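Cyclopropane-fatty-acyl-phospholipid synthase 1 (Mycobacterium tuberculosis, PDB 1KPH) converts a double bond at the distal position of an alpha mycolic acid into a cyclopropane ring, using a methylene group taken from S-adenosyl-L-methionine. Local coordinates at residues L5-A10 with G122-D127; A14-S19 with K97-H102; A149-A154 with N218-T223; L166-G171 with R204-P209. All blocks are in the same frame, centred on the assembly; numbering follows the deposited sequence.

In the fold
The four contacts show how a Rossmann-type methyltransferase sheet is dressed for a lipid substrate. Contacts 1 and 2, centres about 16 Å apart, share helix 9-16 and its approach; they fold the N-terminal segment over the cofactor site and touch the adenine and the ribose of S-adenosyl-L-homocysteine. Contacts 3 and 4, centres about 15 Å apart, lie at the other half of the sheet, where Phe151 meets Leu166. Trp123 joins contact 1 to contact 3 through Leu153 and Phe150. Contacts 2 and 4, about 24 Å apart between centres, both touch the didecyl-dimethyl-ammonium in the lipid pocket. Ile169 of contact 4 lies about 7 Å, side chain to side chain, from Cys269, probably the active-site residue.

Contact 1 of 4, residues L5-A10 with G122-D127; sequences LKPHFA and GWEQFD. With SAH (S-adenosyl-L-homocysteine), chain F.
Pro7 lays its ring against the side chains of Glu124 and Gln125, with CG doing most of the touching. Pro7 CG lies 3.5 Å from Glu124 OE2, the two side chains running antiparallel alongside one another, whereas Gln125 passes the proline at a slant. Farther along, Phe9 and Gln125 meet tip to tip: Phe9 CZ is 3.5 Å from Gln125 OE1, which sits at the ring edge near its plane. Gln125 OE1 receives Gly122 N on a lone pair at 3.3 Å. Such a loop after strand 116-119 is where Rossmann-type methyltransferases commonly read the adenine. Here Glu124, bent at chi2 (92°), receives SAH N6 on OE2 at 3.1 Å, with a weaker bond to OE1, and Trp123 N gives SAH N1 a weak one. Glu124 CD lies 3.5 Å above the centre of the Trp123 ring. Arg146 forms a salt bridge with Glu124 OE1, which would favour the ionised carboxylate, and also bonds Lys6 O. A water accepts from the backbone N of His8, the N-cap residue of helix 9-16, and donates to Glu124 OE1 at 3.1 Å.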
# COMPACT_ATOMS: atom_id res chain seq x y z
N LEU A 5 11.59 -14.46 -12.29
CA LEU A 5 10.66 -13.29 -12.17
C LEU A 5 11.40 -12.01 -11.85
O LEU A 5 11.81 -11.78 -10.71
CB LEU A 5 9.62 -13.55 -11.07
CG LEU A 5 8.67 -14.73 -11.25
CD1 LEU A 5 7.75 -14.82 -10.05
CD2 LEU A 5 7.86 -14.56 -12.53
N LYS A 6 11.59 -11.16 -12.86
CA LYS A 6 12.28 -9.90 -12.66
C LYS A 6 11.28 -8.82 -12.26
O LYS A 6 10.38 -8.49 -13.03
CB LYS A 6 13.02 -9.47 -13.93
CG LYS A 6 14.21 -10.35 -14.29
CD LYS A 6 15.05 -9.73 -15.39
CE LYS A 6 16.32 -10.53 -15.65
NZ LYS A 6 17.23 -9.82 -16.59
N PRO A 7 11.42 -8.25 -11.05
CA PRO A 7 10.50 -7.21 -10.60
C PRO A 7 10.30 -6.14 -11.67
O PRO A 7 11.20 -5.88 -12.47
CB PRO A 7 11.20 -6.65 -9.36
CG PRO A 7 11.91 -7.85 -8.82
CD PRO A 7 12.49 -8.48 -10.06
N HIS A 8 9.11 -5.53 -11.68
CA HIS A 8 8.81 -4.49 -12.65
C HIS A 8 9.30 -3.14 -12.14
O HIS A 8 8.50 -2.25 -11.86
CB HIS A 8 7.31 -4.43 -12.94
CG HIS A 8 6.72 -5.74 -13.36
ND1 HIS A 8 6.31 -6.70 -12.47
CD2 HIS A 8 6.47 -6.25 -14.59
CE1 HIS A 8 5.83 -7.74 -13.12
NE2 HIS A 8 5.92 -7.49 -14.42
N PHE A 9 10.61 -3.00 -12.02
CA PHE A 9 11.20 -1.76 -11.53
C PHE A 9 10.72 -0.54 -12.31
O PHE A 9 10.32 0.46 -11.72
CB PHE A 9 12.74 -1.82 -11.61
CG PHE A 9 13.37 -2.77 -10.64
CD1 PHE A 9 13.39 -4.14 -10.89
CD2 PHE A 9 13.96 -2.30 -9.47
CE1 PHE A 9 14.00 -5.02 -9.99
CE2 PHE A 9 14.57 -3.17 -8.57
CZ PHE A 9 14.59 -4.54 -8.83
N ALA A 10 10.76 -0.63 -13.64
CA ALA A 10 10.35 0.48 -14.50
C ALA A 10 8.94 1.02 -14.22
O ALA A 10 8.78 2.21 -13.93
CB ALA A 10 10.46 0.08 -15.96
N GLY A 122 12.61 -6.50 -5.09
CA GLY A 122 11.24 -6.96 -4.94
C GLY A 122 11.21 -8.25 -4.15
O GLY A 122 12.25 -8.89 -3.97
N TRP A 123 10.04 -8.65 -3.66
CA TRP A 123 9.95 -9.89 -2.91
C TRP A 123 10.43 -11.03 -3.80
O TRP A 123 10.80 -12.10 -3.32
CB TRP A 123 8.51 -10.17 -2.46
CG TRP A 123 7.50 -10.08 -3.57
CD1 TRP A 123 6.78 -8.99 -3.95
CD2 TRP A 123 7.12 -11.14 -4.46
NE1 TRP A 123 5.97 -9.29 -5.01
CE2 TRP A 123 6.16 -10.61 -5.35
CE3 TRP A 123 7.49 -12.48 -4.60
CZ2 TRP A 123 5.56 -11.37 -6.36
CZ3 TRP A 123 6.90 -13.25 -5.60
CH2 TRP A 123 5.94 -12.69 -6.47
N GLU A 124 10.41 -10.79 -5.11
CA GLU A 124 10.84 -11.78 -6.10
C GLU A 124 12.33 -12.08 -5.95
O GLU A 124 12.80 -13.12 -6.41
CB GLU A 124 10.59 -11.27 -7.52
CG GLU A 124 9.13 -11.04 -7.91
CD GLU A 124 8.66 -9.62 -7.64
OE1 GLU A 124 7.70 -9.18 -8.31
OE2 GLU A 124 9.25 -8.93 -6.78
N GLN A 125 13.06 -11.17 -5.31
CA GLN A 125 14.49 -11.33 -5.10
C GLN A 125 14.85 -11.47 -3.63
O GLN A 125 16.02 -11.37 -3.25
CB GLN A 125 15.23 -10.12 -5.69
CG GLN A 125 14.89 -9.84 -7.14
CD GLN A 125 15.41 -8.49 -7.60
OE1 GLN A 125 15.09 -7.46 -7.01
NE2 GLN A 125 16.20 -8.49 -8.66
N PHE A 126 13.84 -11.68 -2.79
CA PHE A 126 14.05 -11.83 -1.35
C PHE A 126 13.63 -13.22 -0.88
O PHE A 126 12.47 -13.60 -1.01
CB PHE A 126 13.25 -10.78 -0.58
CG PHE A 126 13.46 -10.83 0.91
CD1 PHE A 126 14.55 -10.19 1.49
CD2 PHE A 126 12.59 -11.55 1.72
CE1 PHE A 126 14.77 -10.26 2.87
CE2 PHE A 126 12.80 -11.62 3.10
CZ PHE A 126 13.89 -10.98 3.67
N ASP A 127 14.59 -13.96 -0.34
CA ASP A 127 14.32 -15.31 0.15
C ASP A 127 15.01 -15.49 1.49
O ASP A 127 15.96 -16.26 1.63
CB ASP A 127 14.84 -16.34 -0.86
CG ASP A 127 14.57 -17.76 -0.44
OD1 ASP A 127 13.40 -18.08 -0.13
OD2 ASP A 127 15.52 -18.58 -0.43
N SAH F . 3.30 0.43 2.12
CA SAH F . 3.61 1.85 1.97
CB SAH F . 3.77 2.24 0.48
CG SAH F . 2.68 1.80 -0.52
C SAH F . 2.52 2.73 2.61
OXT SAH F . 2.72 3.95 2.71
C5' SAH F . 3.45 0.77 -3.02
C4' SAH F . 4.80 0.27 -2.54
O4' SAH F . 5.02 -1.14 -2.82
C3' SAH F . 5.98 1.02 -3.16
O3' SAH F . 6.95 1.32 -2.12
C2' SAH F . 6.52 0.05 -4.18
O2' SAH F . 7.89 0.29 -4.48
C1' SAH F . 6.28 -1.27 -3.53
N9 SAH F . 6.25 -2.40 -4.47
C8 SAH F . 5.55 -2.58 -5.62
N7 SAH F . 5.72 -3.70 -6.24
C5 SAH F . 6.65 -4.34 -5.42
C6 SAH F . 7.35 -5.72 -5.47
N6 SAH F . 7.15 -6.61 -6.46
N1 SAH F . 8.22 -6.00 -4.45
C2 SAH F . 8.42 -5.09 -3.46
N3 SAH F . 7.86 -3.87 -3.30
C4 SAH F . 6.98 -3.56 -4.33
O HOH W 1 7.71 -6.42 -9.68

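Contact 2 of 4, residues A14-S19 with K97-H102; sequences AHYDLS and KNQANH. With SAH (S-adenosyl-L-homocysteine), chain F; 10A (didecyl-dimethyl-ammonium), chain G.
The N-terminal end of helix 97-109, which by similarity belongs to the S-adenosyl-L-methionine site, is gripped here by an acid just past the end of helix 9-16. Asp17 turns its carboxylate onto two successive backbone N-H groups. Lys97 N reaches the syn lone pair of Asp17 OD2 at 3.0 Å. Asn98 N meets Asp17 OD1 at 2.7 Å from above the carboxylate plane, 35° out of it. Ser96 OG adds another bond to Asp17 OD1, so that oxygen is held twice. The helix dipole would stabilise this negative group and probably keep it ionised.

One residue back, Tyr16 lies between protein and ligands. His15 CD2 sits 3.6 Å above one face of the phenol ring, and C3' of the SAH ribose lies over the opposite face. The 10A methyl C11 comes to the ring edge, 3.2 Å from Tyr16 OH, which is hydrogen-bonded to His141. The Gln99 side chain slants past that of Tyr16, amide and ring planes 41° apart, with Gln99 NE2 3.7 Å from Tyr16 CD2. Gln99 OE1 receives SAH O3' at 2.5 Å, a short bond that holds the ribose hydroxyl; Thr94 OG1 also bonds this oxygen. The C-terminal end of helix 9-16 thus meets the N-terminal end of helix 97-109 beside the cofactor ribose, with helix 20-23 touching Asn98 and helix 256-275 packing on Leu18.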
# COMPACT_ATOMS: atom_id res chain seq x y z
N ALA A 14 8.04 4.32 -12.33
CA ALA A 14 7.39 5.34 -13.14
C ALA A 14 6.54 6.26 -12.27
O ALA A 14 6.44 7.47 -12.52
CB ALA A 14 6.52 4.69 -14.21
N HIS A 15 5.93 5.70 -11.23
CA HIS A 15 5.08 6.47 -10.34
C HIS A 15 5.78 7.05 -9.11
O HIS A 15 5.79 8.27 -8.92
CB HIS A 15 3.90 5.61 -9.86
CG HIS A 15 2.89 6.37 -9.06
ND1 HIS A 15 1.85 7.06 -9.63
CD2 HIS A 15 2.80 6.59 -7.72
CE1 HIS A 15 1.15 7.67 -8.69
NE2 HIS A 15 1.71 7.40 -7.52
N TYR A 16 6.38 6.19 -8.29
CA TYR A 16 7.02 6.63 -7.05
C TYR A 16 8.35 7.37 -7.13
O TYR A 16 8.75 8.03 -6.17
CB TYR A 16 7.15 5.45 -6.09
CG TYR A 16 5.84 4.72 -5.88
CD1 TYR A 16 5.51 3.63 -6.68
CD2 TYR A 16 4.92 5.14 -4.92
CE1 TYR A 16 4.28 2.97 -6.52
CE2 TYR A 16 3.70 4.49 -4.76
CZ TYR A 16 3.38 3.41 -5.57
OH TYR A 16 2.18 2.76 -5.42
N ASP A 17 9.06 7.26 -8.25
CA ASP A 17 10.32 7.98 -8.36
C ASP A 17 10.14 9.31 -9.07
O ASP A 17 11.11 9.92 -9.52
CB ASP A 17 11.38 7.14 -9.07
CG ASP A 17 11.99 6.09 -8.16
OD1 ASP A 17 12.06 6.35 -6.94
OD2 ASP A 17 12.40 5.03 -8.67
N LEU A 18 8.90 9.77 -9.14
CA LEU A 18 8.58 11.04 -9.77
C LEU A 18 9.34 12.17 -9.08
O LEU A 18 10.00 12.97 -9.74
CB LEU A 18 7.07 11.31 -9.68
CG LEU A 18 6.54 12.61 -10.28
CD1 LEU A 18 6.77 12.61 -11.78
CD2 LEU A 18 5.05 12.74 -9.99
N SER A 19 9.24 12.21 -7.75
CA SER A 19 9.91 13.23 -6.94
C SER A 19 9.32 13.28 -5.53
O SER A 19 8.17 13.66 -5.35
CB SER A 19 9.75 14.61 -7.57
OG SER A 19 10.06 15.64 -6.64
N LYS A 97 13.67 3.85 -6.24
CA LYS A 97 15.01 4.34 -5.91
C LYS A 97 14.93 5.43 -4.84
O LYS A 97 15.65 5.38 -3.84
CB LYS A 97 15.69 4.90 -7.16
CG LYS A 97 15.71 3.97 -8.35
CD LYS A 97 16.52 4.56 -9.50
CE LYS A 97 16.43 3.69 -10.75
NZ LYS A 97 16.78 2.27 -10.47
N ASN A 98 14.06 6.40 -5.06
CA ASN A 98 13.90 7.51 -4.13
C ASN A 98 13.44 7.08 -2.75
O ASN A 98 13.81 7.69 -1.74
CB ASN A 98 12.92 8.55 -4.70
CG ASN A 98 13.42 9.17 -6.00
OD1 ASN A 98 14.61 9.10 -6.31
ND2 ASN A 98 12.51 9.78 -6.75
N GLN A 99 12.63 6.03 -2.69
CA GLN A 99 12.14 5.53 -1.41
C GLN A 99 13.25 4.78 -0.70
O GLN A 99 13.43 4.91 0.51
CB GLN A 99 10.93 4.61 -1.62
CG GLN A 99 9.72 5.32 -2.22
CD GLN A 99 8.50 4.43 -2.27
OE1 GLN A 99 8.60 3.22 -2.42
NE2 GLN A 99 7.32 5.04 -2.14
N ALA A 100 14.00 3.98 -1.46
CA ALA A 100 15.11 3.22 -0.90
C ALA A 100 16.11 4.18 -0.27
O ALA A 100 16.61 3.93 0.83
CB ALA A 100 15.78 2.40 -1.99
N ASN A 101 16.40 5.28 -0.97
CA ASN A 101 17.34 6.28 -0.47
C ASN A 101 16.80 6.99 0.77
O ASN A 101 17.52 7.18 1.75
CB ASN A 101 17.66 7.30 -1.56
CG ASN A 101 18.46 6.71 -2.70
OD1 ASN A 101 18.71 7.38 -3.71
ND2 ASN A 101 18.86 5.45 -2.56
N HIS A 102 15.53 7.39 0.71
CA HIS A 102 14.90 8.08 1.83
C HIS A 102 14.92 7.23 3.10
O HIS A 102 15.35 7.68 4.17
CB HIS A 102 13.46 8.44 1.49
CG HIS A 102 12.74 9.17 2.58
ND1 HIS A 102 12.93 10.51 2.83
CD2 HIS A 102 11.85 8.73 3.51
CE1 HIS A 102 12.20 10.87 3.87
NE2 HIS A 102 11.53 9.81 4.30
N SAH F . 3.30 0.43 2.12
CA SAH F . 3.61 1.85 1.97
CB SAH F . 3.77 2.24 0.48
CG SAH F . 2.68 1.80 -0.52
C SAH F . 2.52 2.73 2.61
OXT SAH F . 2.72 3.95 2.71
C5' SAH F . 3.45 0.77 -3.02
C4' SAH F . 4.80 0.27 -2.54
O4' SAH F . 5.02 -1.14 -2.82
C3' SAH F . 5.98 1.02 -3.16
O3' SAH F . 6.95 1.32 -2.12
C2' SAH F . 6.52 0.05 -4.18
O2' SAH F . 7.89 0.29 -4.48
C1' SAH F . 6.28 -1.27 -3.53
N9 SAH F . 6.25 -2.40 -4.47
C8 SAH F . 5.55 -2.58 -5.62
N7 SAH F . 5.72 -3.70 -6.24
C5 SAH F . 6.65 -4.34 -5.42
C6 SAH F . 7.35 -5.72 -5.47
N6 SAH F . 7.15 -6.61 -6.46
N1 SAH F . 8.22 -6.00 -4.45
C2 SAH F . 8.42 -5.09 -3.46
N3 SAH F . 7.86 -3.87 -3.30
C4 SAH F . 6.98 -3.56 -4.33
C1 10A G . -8.04 -1.60 -12.50
C2 10A G . -6.54 -1.26 -12.47
C3 10A G . -6.12 -0.88 -11.04
C4 10A G . -4.64 -0.50 -10.87
C5 10A G . -4.44 -0.15 -9.39
C6 10A G . -3.03 0.33 -9.00
C7 10A G . -3.12 0.65 -7.50
C8 10A G . -1.87 1.30 -6.90
C9 10A G . -2.17 1.61 -5.42
C10 10A G . -1.05 2.46 -4.82
N1 10A G . -1.16 3.12 -3.43
C11 10A G . 0.10 3.94 -3.26
C12 10A G . -1.16 2.09 -2.33
C13 10A G . -2.39 4.00 -3.18
C14 10A G . -2.77 5.20 -4.10
C15 10A G . -4.20 5.77 -3.94
C16 10A G . -5.41 4.85 -4.27
C17 10A G . -5.49 4.45 -5.76
C18 10A G . -6.71 3.57 -6.07
C19 10A G . -6.74 3.21 -7.56
C20 10A G . -7.99 2.38 -7.86
C21 10A G . -8.09 2.03 -9.35
C22 10A G . -9.37 1.22 -9.58

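Contact 3 of 4, residues A149-A154 with N218-T223; sequences AFFSLA and NGFTVT
The backbones come closest where helix 147-157 passes the turn between helix 208-217 and strand 221-227, Ser152 and Asn218 lying 5.6 Å apart at CA. That turn is a Schellman motif whose C-prime residue is Gly219, with positive phi (91°); Phe220 N bonds back to Ala215 O and Gly219 N to Ser216 O. It sends the chain from the helix into the edge strand and sets Asn218 and Phe220 against the neighbouring helix.

Phe220 presents the edge of its ring: CE1 lies 3.3 Å from Phe151 O, near the ring plane, and CZ is 4.0 Å from Ala154 CB. Phe220 CD1 meets Phe151 CD2 at 4.0 Å, coming in at the edge of the Phe151 ring; the two side chains pass at a slant and make an apolar contact rather than a stack. Phe150 CD2 lies over one face of the Phe151 ring, offset toward the rim. Asn218 lays its amide along the helix, ND2 3.4 Å from Phe151 CB and OD1 3.6 Å from Ser152 CA. The amide nitrogen bonds Cys214 O and Asp148 OD2, which fixes its rotation; a water donates to Asn218 OD1 at 3.0 Å and has a weak link to Ser152 OG.

No direct hydrogen bond joins the segments, so they meet by van der Waals contact, largely of the two phenylalanines, Ala154 and the flat Asn218 amide, whose polar atoms are satisfied by outside partners and water.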
# COMPACT_ATOMS: atom_id res chain seq x y z
N ALA A 149 2.74 -16.85 -6.65
CA ALA A 149 4.16 -16.88 -6.30
C ALA A 149 4.39 -16.11 -5.00
O ALA A 149 5.16 -16.54 -4.14
CB ALA A 149 5.00 -16.29 -7.42
N PHE A 150 3.72 -14.97 -4.87
CA PHE A 150 3.87 -14.16 -3.67
C PHE A 150 3.46 -14.92 -2.41
O PHE A 150 4.23 -15.00 -1.45
CB PHE A 150 3.05 -12.88 -3.77
CG PHE A 150 3.14 -12.01 -2.55
CD1 PHE A 150 4.36 -11.46 -2.17
CD2 PHE A 150 2.02 -11.80 -1.75
CE1 PHE A 150 4.47 -10.71 -1.00
CE2 PHE A 150 2.12 -11.04 -0.58
CZ PHE A 150 3.35 -10.50 -0.20
N PHE A 151 2.26 -15.49 -2.40
CA PHE A 151 1.80 -16.23 -1.23
C PHE A 151 2.65 -17.47 -0.96
O PHE A 151 2.78 -17.90 0.19
CB PHE A 151 0.33 -16.63 -1.38
CG PHE A 151 -0.63 -15.48 -1.19
CD1 PHE A 151 -0.95 -14.65 -2.26
CD2 PHE A 151 -1.18 -15.23 0.06
CE1 PHE A 151 -1.82 -13.57 -2.07
CE2 PHE A 151 -2.05 -14.16 0.25
CZ PHE A 151 -2.37 -13.33 -0.82
N SER A 152 3.22 -18.04 -2.01
CA SER A 152 4.07 -19.21 -1.87
C SER A 152 5.30 -18.79 -1.06
O SER A 152 5.67 -19.44 -0.09
CB SER A 152 4.50 -19.73 -3.24
OG SER A 152 5.36 -20.85 -3.12
N LEU A 153 5.91 -17.69 -1.48
CA LEU A 153 7.10 -17.16 -0.81
C LEU A 153 6.76 -16.75 0.62
O LEU A 153 7.48 -17.08 1.56
CB LEU A 153 7.65 -15.94 -1.57
CG LEU A 153 8.82 -15.20 -0.92
CD1 LEU A 153 10.01 -16.14 -0.77
CD2 LEU A 153 9.20 -13.99 -1.77
N ALA A 154 5.65 -16.03 0.77
CA ALA A 154 5.21 -15.58 2.08
C ALA A 154 5.09 -16.75 3.05
O ALA A 154 5.58 -16.70 4.17
CB ALA A 154 3.87 -14.86 1.96
N ASN A 218 -2.15 -21.67 -1.02
CA ASN A 218 -0.76 -21.68 -0.59
C ASN A 218 -0.57 -21.99 0.88
O ASN A 218 0.49 -21.72 1.46
CB ASN A 218 -0.09 -20.36 -0.96
CG ASN A 218 0.27 -20.29 -2.44
OD1 ASN A 218 1.15 -21.00 -2.90
ND2 ASN A 218 -0.43 -19.43 -3.18
N GLY A 219 -1.61 -22.55 1.50
CA GLY A 219 -1.52 -22.94 2.89
C GLY A 219 -1.94 -21.97 3.97
O GLY A 219 -1.79 -22.28 5.15
N PHE A 220 -2.47 -20.81 3.60
CA PHE A 220 -2.89 -19.83 4.60
C PHE A 220 -4.36 -19.94 4.96
O PHE A 220 -5.18 -20.43 4.18
CB PHE A 220 -2.64 -18.40 4.13
CG PHE A 220 -1.20 -18.00 4.11
CD1 PHE A 220 -0.50 -17.94 2.91
CD2 PHE A 220 -0.55 -17.66 5.29
CE1 PHE A 220 0.83 -17.54 2.89
CE2 PHE A 220 0.77 -17.26 5.28
CZ PHE A 220 1.47 -17.20 4.08
N THR A 221 -4.68 -19.47 6.16
CA THR A 221 -6.04 -19.45 6.66
C THR A 221 -6.35 -17.98 6.95
O THR A 221 -5.79 -17.39 7.87
CB THR A 221 -6.18 -20.26 7.96
OG1 THR A 221 -6.08 -21.66 7.66
CG2 THR A 221 -7.51 -19.97 8.62
N VAL A 222 -7.23 -17.40 6.14
CA VAL A 222 -7.61 -16.00 6.31
C VAL A 222 -8.59 -15.91 7.48
O VAL A 222 -9.77 -16.20 7.33
CB VAL A 222 -8.28 -15.46 5.03
CG1 VAL A 222 -8.58 -13.98 5.18
CG2 VAL A 222 -7.37 -15.72 3.84
N THR A 223 -8.09 -15.50 8.64
CA THR A 223 -8.91 -15.40 9.84
C THR A 223 -9.74 -14.13 9.97
O THR A 223 -10.60 -14.04 10.84
CB THR A 223 -8.04 -15.56 11.10
OG1 THR A 223 -6.95 -14.62 11.06
CG2 THR A 223 -7.47 -16.98 11.17
O HOH W 2 3.09 -22.39 -1.11

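Contact 4 of 4, residues L166-G171 with R204-P209; sequences LHTITG and RLPSIP. With 10A (didecyl-dimethyl-ammonium), chain G; CO3 (carbonate ion), chain E.
Leu205, Thr170 and Pro206 contribute the largest buried surfaces to this contact, in which the end of strand 163-171 meets the approach to helix 208-217, the two short segments running nearly at right angles (92°). Leu205 slants across Ile169, its CD2 lying 3.5 Å from Ile169 CG2, and the pair forms part of the lipid pocket wall: Leu205 CD1 is 3.4 Å from C22 of 10A, and Ile169 CD1 reaches both C18 of 10A and carbonate O2. Pro206 lays CD against Ile169 O at 3.5 Å and points CG tip to tip at Thr168 OG1. Pro206 O receives Gly171 N at 3.1 Å, the donor standing 37° out of the carbonyl plane. Thr170 CA makes a CA-H...O contact with Pro206 O at 3.2 Å. The Thr170 side chain slants past Ile208, Thr170 OG1 3.8 Å from Ile208 CG1; this hydroxyl also has a weak bond to Asn281. On the strand, His167 NE2 bonds carbonate O1 at 2.7 Å and ND1 is held by Gln282. Strand 278-286 runs antiparallel beside the strand, pairing Thr168 with Asn281, while Tyr147 of helix 147-157 packs on Pro206 and Ser207 OG caps helix 208-217 at Met210 N.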
# COMPACT_ATOMS: atom_id res chain seq x y z
N LEU A 166 -2.06 -8.68 4.96
CA LEU A 166 -2.05 -8.19 3.59
C LEU A 166 -3.17 -7.17 3.44
O LEU A 166 -4.34 -7.50 3.59
CB LEU A 166 -2.25 -9.33 2.59
CG LEU A 166 -2.32 -8.91 1.12
CD1 LEU A 166 -0.99 -8.31 0.69
CD2 LEU A 166 -2.67 -10.12 0.25
N HIS A 167 -2.78 -5.94 3.16
CA HIS A 167 -3.72 -4.83 3.01
C HIS A 167 -3.68 -4.40 1.55
O HIS A 167 -2.64 -3.98 1.04
CB HIS A 167 -3.29 -3.71 3.97
CG HIS A 167 -4.02 -2.42 3.80
ND1 HIS A 167 -4.42 -1.65 4.87
CD2 HIS A 167 -4.34 -1.71 2.69
CE1 HIS A 167 -4.95 -0.52 4.43
NE2 HIS A 167 -4.91 -0.53 3.11
N THR A 168 -4.82 -4.53 0.87
CA THR A 168 -4.88 -4.18 -0.54
C THR A 168 -6.24 -3.72 -1.01
O THR A 168 -7.27 -4.10 -0.46
CB THR A 168 -4.50 -5.40 -1.42
OG1 THR A 168 -4.61 -5.06 -2.81
CG2 THR A 168 -5.44 -6.57 -1.13
N ILE A 169 -6.23 -2.88 -2.03
CA ILE A 169 -7.46 -2.40 -2.64
C ILE A 169 -8.03 -3.63 -3.37
O ILE A 169 -7.28 -4.50 -3.81
CB ILE A 169 -7.13 -1.29 -3.66
CG1 ILE A 169 -6.61 -0.06 -2.90
CG2 ILE A 169 -8.35 -0.95 -4.50
CD1 ILE A 169 -5.81 0.90 -3.76
N THR A 170 -9.35 -3.71 -3.47
CA THR A 170 -9.99 -4.83 -4.17
C THR A 170 -11.04 -4.27 -5.12
O THR A 170 -11.63 -3.23 -4.85
CB THR A 170 -10.63 -5.84 -3.19
OG1 THR A 170 -11.58 -5.17 -2.34
CG2 THR A 170 -9.56 -6.49 -2.33
N GLY A 171 -11.25 -4.95 -6.24
CA GLY A 171 -12.22 -4.46 -7.20
C GLY A 171 -13.21 -5.48 -7.71
O GLY A 171 -12.98 -6.69 -7.66
N ARG A 204 -2.95 -3.61 -11.33
CA ARG A 204 -4.02 -4.57 -11.53
C ARG A 204 -4.70 -4.83 -10.18
O ARG A 204 -4.03 -5.11 -9.19
CB ARG A 204 -3.45 -5.87 -12.07
CG ARG A 204 -4.47 -6.94 -12.40
CD ARG A 204 -5.16 -6.70 -13.74
NE ARG A 204 -5.87 -7.90 -14.17
CZ ARG A 204 -6.56 -8.01 -15.30
NH1 ARG A 204 -6.63 -6.98 -16.14
NH2 ARG A 204 -7.17 -9.15 -15.60
N LEU A 205 -6.03 -4.72 -10.14
CA LEU A 205 -6.75 -4.95 -8.90
C LEU A 205 -7.24 -6.37 -8.74
O LEU A 205 -7.81 -6.96 -9.66
CB LEU A 205 -7.96 -4.02 -8.77
CG LEU A 205 -7.73 -2.54 -8.51
CD1 LEU A 205 -9.08 -1.90 -8.23
CD2 LEU A 205 -6.80 -2.34 -7.32
N PRO A 206 -7.03 -6.95 -7.55
CA PRO A 206 -7.47 -8.31 -7.28
C PRO A 206 -8.88 -8.26 -6.69
O PRO A 206 -9.24 -7.28 -6.04
CB PRO A 206 -6.46 -8.78 -6.25
CG PRO A 206 -6.30 -7.54 -5.41
CD PRO A 206 -6.18 -6.44 -6.46
N SER A 207 -9.67 -9.30 -6.94
CA SER A 207 -11.01 -9.36 -6.38
C SER A 207 -10.78 -10.03 -5.03
O SER A 207 -9.72 -10.63 -4.81
CB SER A 207 -11.91 -10.25 -7.23
OG SER A 207 -11.54 -11.61 -7.07
N ILE A 208 -11.74 -9.93 -4.12
CA ILE A 208 -11.60 -10.55 -2.81
C ILE A 208 -11.46 -12.07 -2.96
O ILE A 208 -10.57 -12.68 -2.36
CB ILE A 208 -12.80 -10.20 -1.90
CG1 ILE A 208 -12.74 -8.71 -1.52
CG2 ILE A 208 -12.79 -11.08 -0.65
CD1 ILE A 208 -13.91 -8.22 -0.67
N PRO A 209 -12.32 -12.70 -3.76
CA PRO A 209 -12.20 -14.16 -3.92
C PRO A 209 -10.83 -14.56 -4.45
O PRO A 209 -10.32 -15.62 -4.12
CB PRO A 209 -13.32 -14.49 -4.91
CG PRO A 209 -14.37 -13.48 -4.56
CD PRO A 209 -13.55 -12.21 -4.41
C1 10A G . -8.04 -1.60 -12.50
C2 10A G . -6.54 -1.26 -12.47
C3 10A G . -6.12 -0.88 -11.04
C4 10A G . -4.64 -0.50 -10.87
C5 10A G . -4.44 -0.15 -9.39
C6 10A G . -3.03 0.33 -9.00
C7 10A G . -3.12 0.65 -7.50
C8 10A G . -1.87 1.30 -6.90
C9 10A G . -2.17 1.61 -5.42
C10 10A G . -1.05 2.46 -4.82
N1 10A G . -1.16 3.12 -3.43
C11 10A G . 0.10 3.94 -3.26
C12 10A G . -1.16 2.09 -2.33
C13 10A G . -2.39 4.00 -3.18
C14 10A G . -2.77 5.20 -4.10
C15 10A G . -4.20 5.77 -3.94
C16 10A G . -5.41 4.85 -4.27
C17 10A G . -5.49 4.45 -5.76
C18 10A G . -6.71 3.57 -6.07
C19 10A G . -6.74 3.21 -7.56
C20 10A G . -7.99 2.38 -7.86
C21 10A G . -8.09 2.03 -9.35
C22 10A G . -9.37 1.22 -9.58
C CO3 E . -4.20 0.90 -0.12
O1 CO3 E . -4.77 1.36 1.19
O2 CO3 E . -4.02 1.79 -1.14
O3 CO3 E . -3.86 -0.41 -0.30
O HOH W 3 -14.07 -8.48 -4.91